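Long-range contact in invasion-associated protein (Mycobacterium tuberculosis, PDB 4LJ1), which is a non-catalytic NlpC/p60-domain protein that binds peptidoglycan and may contribute to stabilising the mycobacterial cell wall: residues Gln75-Gln80 with Leu128-Gly133. Sequence-based numbering, arbitrary orientation.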
ATOM      1  N   GLN A  75       0.644 -13.078  -3.593  1.00 12.34           N
ATOM      2  CA  GLN A  75       0.849 -13.575  -4.985  1.00 12.43           C
ATOM      3  C   GLN A  75       1.789 -12.623  -5.696  1.00 10.85           C
ATOM      4  O   GLN A  75       1.506 -11.441  -5.812  1.00 11.61           O
ATOM      5  CB  GLN A  75      -0.469 -13.621  -5.797  1.00 14.78           C
ATOM      6  CG  GLN A  75      -0.286 -14.127  -7.236  1.00 17.52           C
ATOM      7  CD  GLN A  75      -1.421 -13.825  -8.218  0.50 14.64           C
ATOM      8  OE1 GLN A  75      -1.202 -13.697  -9.437  0.50 15.15           O
ATOM      9  NE2 GLN A  75      -2.630 -13.747  -7.708  0.50 15.59           N
ATOM     10  N   LYS A  76       2.902 -13.143  -6.171  1.00 10.00           N
ATOM     11  CA  LYS A  76       3.935 -12.327  -6.794  1.00  9.85           C
ATOM     12  C   LYS A  76       3.642 -12.074  -8.259  1.00  9.37           C
ATOM     13  O   LYS A  76       3.296 -12.998  -8.992  1.00 11.71           O
ATOM     14  CB  LYS A  76       5.304 -13.002  -6.665  1.00 11.81           C
ATOM     15  CG  LYS A  76       5.687 -13.391  -5.246  1.00 10.97           C
ATOM     16  CD  LYS A  76       5.769 -12.177  -4.330  1.00 12.01           C
ATOM     17  CE  LYS A  76       6.339 -12.537  -2.963  1.00 13.21           C
ATOM     18  NZ  LYS A  76       5.503 -13.499  -2.180  1.00 13.47           N
ATOM     19  N   VAL A  77       3.825 -10.836  -8.680  1.00  8.84           N
ATOM     20  CA  VAL A  77       3.543 -10.349 -10.033  1.00 10.86           C
ATOM     21  C   VAL A  77       4.797  -9.615 -10.547  1.00  9.06           C
ATOM     22  O   VAL A  77       5.320  -8.719  -9.886  1.00  9.94           O
ATOM     23  CB  VAL A  77       2.417  -9.257  -9.923  1.00 13.30           C
ATOM     24  CG1 VAL A  77       2.197  -8.496 -11.235  1.00 14.94           C
ATOM     25  CG2 VAL A  77       1.123  -9.883  -9.395  1.00 15.53           C
ATOM     26  N   LEU A  78       5.280  -9.955 -11.728  1.00 10.20           N
ATOM     27  CA  LEU A  78       6.367  -9.210 -12.354  1.00 10.63           C
ATOM     28  C   LEU A  78       5.899  -7.830 -12.791  1.00 10.49           C
ATOM     29  O   LEU A  78       4.744  -7.668 -13.165  1.00 11.39           O
ATOM     30  CB  LEU A  78       6.934  -9.982 -13.559  1.00 11.79           C
ATOM     31  CG  LEU A  78       7.699 -11.260 -13.189  1.00 12.48           C
ATOM     32  CD1 LEU A  78       7.752 -12.230 -14.363  1.00 16.01           C
ATOM     33  CD2 LEU A  78       9.091 -10.906 -12.683  1.00 15.03           C
ATOM     34  N   PRO A  79       6.779  -6.826 -12.773  1.00 11.40           N
ATOM     35  CA  PRO A  79       6.359  -5.472 -13.151  1.00 11.53           C
ATOM     36  C   PRO A  79       5.675  -5.346 -14.514  1.00 11.99           C
ATOM     37  O   PRO A  79       4.745  -4.566 -14.667  1.00 12.17           O
ATOM     38  CB  PRO A  79       7.660  -4.677 -13.092  1.00 12.90           C
ATOM     39  CG  PRO A  79       8.459  -5.372 -12.023  1.00 12.97           C
ATOM     40  CD  PRO A  79       8.140  -6.841 -12.204  1.00 12.89           C
ATOM     41  N   GLN A  80       6.105  -6.137 -15.495  1.00 10.46           N
ATOM     42  CA  GLN A  80       5.492  -6.061 -16.814  1.00 11.83           C
ATOM     43  C   GLN A  80       4.058  -6.574 -16.875  1.00 11.70           C
ATOM     44  O   GLN A  80       3.366  -6.406 -17.880  1.00 14.72           O
ATOM     45  CB  GLN A  80       6.360  -6.798 -17.828  1.00 12.81           C
ATOM     46  CG  GLN A  80       7.606  -6.023 -18.250  1.00 14.15           C
ATOM     47  CD  GLN A  80       7.293  -4.934 -19.262  1.00 14.66           C
ATOM     48  OE1 GLN A  80       6.858  -5.210 -20.390  1.00 16.40           O
ATOM     49  NE2 GLN A  80       7.509  -3.689 -18.868  1.00 15.60           N
ATOM     50  N   LEU A 128       5.739  -7.157  -7.518  1.00  8.22           N
ATOM     51  CA  LEU A 128       4.557  -6.596  -6.884  1.00  7.69           C
ATOM     52  C   LEU A 128       3.763  -7.745  -6.269  1.00  7.81           C
ATOM     53  O   LEU A 128       4.019  -8.930  -6.561  1.00  8.63           O
ATOM     54  CB  LEU A 128       3.709  -5.816  -7.890  1.00  8.45           C
ATOM     55  CG  LEU A 128       4.266  -4.504  -8.470  1.00  9.43           C
ATOM     56  CD1 LEU A 128       5.301  -4.788  -9.564  1.00 12.35           C
ATOM     57  CD2 LEU A 128       3.145  -3.605  -8.992  1.00 10.87           C
ATOM     58  N   VAL A 129       2.757  -7.396  -5.468  1.00  7.44           N
ATOM     59  CA  VAL A 129       1.834  -8.397  -4.941  1.00  7.82           C
ATOM     60  C   VAL A 129       0.436  -8.101  -5.435  1.00  8.38           C
ATOM     61  O   VAL A 129      -0.041  -6.974  -5.358  1.00  9.01           O
ATOM     62  CB  VAL A 129       1.833  -8.435  -3.406  1.00  9.33           C
ATOM     63  CG1 VAL A 129       0.586  -9.132  -2.842  1.00 10.54           C
ATOM     64  CG2 VAL A 129       3.121  -9.077  -2.920  1.00 11.09           C
ATOM     65  N   ARG A 130      -0.245  -9.136  -5.918  1.00  9.04           N
ATOM     66  CA  ARG A 130      -1.646  -9.056  -6.255  1.00 10.72           C
ATOM     67  C   ARG A 130      -2.474  -9.630  -5.122  1.00 10.24           C
ATOM     68  O   ARG A 130      -2.373 -10.800  -4.789  1.00 12.03           O
ATOM     69  CB  ARG A 130      -1.958  -9.811  -7.536  1.00 13.13           C
ATOM     70  CG  ARG A 130      -3.414  -9.609  -7.965  1.00 14.83           C
ATOM     71  CD  ARG A 130      -3.613  -9.704  -9.445  1.00 14.47           C
ATOM     72  NE  ARG A 130      -2.730  -8.803 -10.143  1.00 11.24           N
ATOM     73  CZ  ARG A 130      -2.190  -9.050 -11.323  1.00 12.21           C
ATOM     74  NH1 ARG A 130      -2.489 -10.153 -12.013  1.00 16.61           N
ATOM     75  NH2 ARG A 130      -1.375  -8.148 -11.833  1.00 12.30           N
ATOM     76  N   VAL A 131      -3.318  -8.800  -4.545  1.00 12.80           N
ATOM     77  CA  VAL A 131      -4.096  -9.151  -3.390  1.00 14.46           C
ATOM     78  C   VAL A 131      -5.405  -9.826  -3.790  1.00 15.95           C
ATOM     79  O   VAL A 131      -5.794 -10.833  -3.206  1.00 19.95           O
ATOM     80  CB  VAL A 131      -4.389  -7.865  -2.587  1.00 15.02           C
ATOM     81  CG1 VAL A 131      -5.251  -8.153  -1.383  1.00 17.39           C
ATOM     82  CG2 VAL A 131      -3.084  -7.203  -2.173  1.00 17.21           C
ATOM     83  N   LEU A 132      -6.066  -9.284  -4.803  1.00 16.79           N
ATOM     84  CA  LEU A 132      -7.386  -9.779  -5.188  1.00 19.62           C
ATOM     85  C   LEU A 132      -7.312 -10.910  -6.196  1.00 23.94           C
ATOM     86  O   LEU A 132      -6.514 -10.866  -7.130  1.00 28.55           O
ATOM     87  CB  LEU A 132      -8.224  -8.638  -5.743  1.00 20.52           C
ATOM     88  CG  LEU A 132      -8.529  -7.572  -4.691  1.00 25.12           C
ATOM     89  CD1 LEU A 132      -9.182  -6.345  -5.307  1.00 31.91           C
ATOM     90  CD2 LEU A 132      -9.396  -8.143  -3.585  1.00 27.42           C
ATOM     91  N   GLY A 133      -8.161 -11.917  -5.991  1.00 30.90           N
ATOM     92  CA  GLY A 133      -8.243 -13.064  -6.880  1.00 33.88           C
ATOM     93  C   GLY A 133      -7.296 -14.157  -6.441  1.00 39.03           C
ATOM     94  O   GLY A 133      -7.665 -15.328  -6.439  1.00 42.69           O
TER
HETATM   95  O   HOH W   1      -1.908 -12.341  -2.587  1.00 18.71           O
HETATM   96  O   HOH W   2      -3.380 -13.033 -11.387  1.00 37.73           O
HETATM   97  O   HOH W   3      -4.416 -13.262  -5.115  1.00 45.13           O
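R130 and Q75 both carry CG anti to the backbone N (chi1 -174° and 180°), and their side chains run side by side, pointing the same way. R130 bends at chi3, and V77 crosses it at about a right angle. Its CG2 packs on R130 CB at 3.6 Å and also lies over one face of the guanidinium, offset toward the rim. V77 CG1 touches R130 NH2 at 3.6 Å. The Q75 amide is turned 73° from the guanidinium plane, and a water links Q75 OE1 to R130 NH1. A second water joins Q75 N to R130 O. The salt bridge of R130 NE is to D86, and NH2 donates to Q81 O.

The backbones form a short two-strand antiparallel ribbon. V77 and L128 are a hydrogen-bonded pair. V77 N donates to L128 O at 2.9 Å, and L128 N returns a bond to V77 O. R130 N reaches Q75 O at 2.9 Å. K76 faces V129 as a non-hydrogen-bonded pair, and its NZ turns back to Y71 O and G74 O. Beyond the strand, P79 CG rests on L128 CD1 at 4.0 Å.

The ribbon ties the chain after helix 67-73 to the last strand of the chain, 128-130, within the NlpC/p60 fold. Its R130 side combines apolar cover from V77 with water bridges to Q75, while the charge is probably balanced mainly by D86.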